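Local structure of hypothetical protein (2HKV) at the interface of chains A and B. The protein is a putative member of the DinB family that binds a nickel ion and may act as a metal-dependent protein. Residues are numbered along the deposited sequence; one frame, centred on the assembly and turned at random. Chains: chain A/B, Hypothetical protein.

The interface of chains A and B. Residues chain A 112, 115-116, 119; chain B 8-9, 12, 119.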
loop_
_atom_site.group_PDB
_atom_site.type_symbol
_atom_site.label_atom_id
_atom_site.label_comp_id
_atom_site.label_asym_id
_atom_site.label_seq_id
_atom_site.Cartn_x
_atom_site.Cartn_y
_atom_site.Cartn_z
ATOM N N ASP A 112 -17.279 3.703 -7.435
ATOM C CA ASP A 112 -16.417 2.533 -7.744
ATOM C C ASP A 112 -17.262 1.306 -7.515
ATOM O O ASP A 112 -18.291 1.365 -6.828
ATOM C CB ASP A 112 -15.156 2.532 -6.858
ATOM C CG ASP A 112 -13.997 1.653 -7.411
ATOM O OD1 ASP A 112 -14.189 0.931 -8.441
ATOM O OD2 ASP A 112 -12.910 1.747 -6.761
ATOM N N THR A 115 -15.840 -4.530 -6.088
ATOM C CA THR A 115 -14.470 -5.072 -6.185
ATOM C C THR A 115 -13.415 -3.967 -6.087
ATOM O O THR A 115 -12.386 -4.109 -5.419
ATOM C CB THR A 115 -14.308 -5.894 -7.489
ATOM O OG1 THR A 115 -15.380 -6.842 -7.526
ATOM C CG2 THR A 115 -13.125 -6.590 -7.459
ATOM N N GLY A 116 -13.667 -2.832 -6.727
ATOM C CA GLY A 116 -12.796 -1.678 -6.576
ATOM C C GLY A 116 -12.691 -1.126 -5.170
ATOM O O GLY A 116 -11.596 -0.850 -4.709
ATOM N N LEU A 119 -10.558 -3.468 -3.110
ATOM C CA LEU A 119 -9.142 -3.208 -3.403
ATOM C C LEU A 119 -8.676 -1.857 -2.817
ATOM O O LEU A 119 -7.538 -1.760 -2.296
ATOM C CB LEU A 119 -8.857 -3.264 -4.907
ATOM C CG LEU A 119 -7.444 -2.885 -5.399
ATOM C CD1 LEU A 119 -6.365 -3.742 -4.722
ATOM C CD2 LEU A 119 -7.417 -3.022 -6.934
ATOM N N ALA B 8 -10.505 -3.105 -11.549
ATOM C CA ALA B 8 -10.136 -2.538 -10.237
ATOM C C ALA B 8 -8.631 -2.336 -10.150
ATOM O O ALA B 8 -8.131 -1.284 -9.738
ATOM C CB ALA B 8 -10.548 -3.448 -9.192
ATOM N N LEU B 9 -7.890 -3.361 -10.569
ATOM C CA LEU B 9 -6.446 -3.238 -10.573
ATOM C C LEU B 9 -5.964 -2.148 -11.532
ATOM O O LEU B 9 -5.083 -1.397 -11.158
ATOM C CB LEU B 9 -5.739 -4.565 -10.823
ATOM C CG LEU B 9 -5.655 -5.564 -9.671
ATOM C CD1 LEU B 9 -5.187 -6.966 -10.160
ATOM C CD2 LEU B 9 -4.806 -4.995 -8.522
ATOM N N HIS B 12 -6.734 1.307 -9.733
ATOM C CA HIS B 12 -6.000 1.604 -8.515
ATOM C C HIS B 12 -4.511 1.526 -8.705
ATOM O O HIS B 12 -3.760 2.364 -8.163
ATOM C CB HIS B 12 -6.543 0.746 -7.338
ATOM C CG HIS B 12 -7.934 1.127 -6.939
ATOM N ND1 HIS B 12 -8.196 2.219 -6.114
ATOM C CD2 HIS B 12 -9.140 0.629 -7.295
ATOM C CE1 HIS B 12 -9.506 2.373 -6.013
ATOM N NE2 HIS B 12 -10.105 1.442 -6.728
ATOM N N LEU B 119 -2.124 -8.685 -7.296
ATOM C CA LEU B 119 -2.440 -7.892 -6.100
ATOM C C LEU B 119 -1.177 -7.585 -5.267
ATOM O O LEU B 119 -1.034 -6.455 -4.738
ATOM C CB LEU B 119 -3.499 -8.577 -5.231
ATOM C CG LEU B 119 -3.853 -7.941 -3.871
ATOM C CD1 LEU B 119 -4.305 -6.483 -4.033
ATOM C CD2 LEU B 119 -4.933 -8.813 -3.198
#
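A:Gly116 and A:Leu119, on the N-terminal turns of helix 114-138, lie against helix 4-26 of chain B, where B:Ala8, B:Leu9 and B:His12 line one face. A:Gly116 has no side chain, so B:Ala8 can pack close: its CB is 3.9 Å from the CA of A:Gly116. A:Asp112 sits in the loop just ahead of the chain A helix. Its carboxylate meets the B:His12 ring edge-on, the two planes turned only 22° apart. NE2 of the ring donates to OD2 of A:Asp112 at 2.8 Å, with 159° at the hydrogen. OD2 receives it on its syn lone pair and lies almost in the ring plane. The carboxylate, if ionised, would be likely to favour a positively charged imidazole. With CG anti to the backbone N (chi1 174°), A:Leu119 reaches out toward chain B. CD2 rests 3.4 Å from the backbone O of B:Ala8, and also touches CD2 of B:Leu9 at 3.6 Å and CB of B:His12. CD1 meets CD1 of B:Leu119 at 3.5 Å, a tight contact between side chains that slide past each other. A leucine in place of B:His12 would probably leave the A:Asp112 carboxylate without its cross-chain donor. The patch recurs with the chains exchanged. It combines leucine and alanine packing with an Asp-His hydrogen bond to the side of it, and may hold the two copies together as a two-fold dimer.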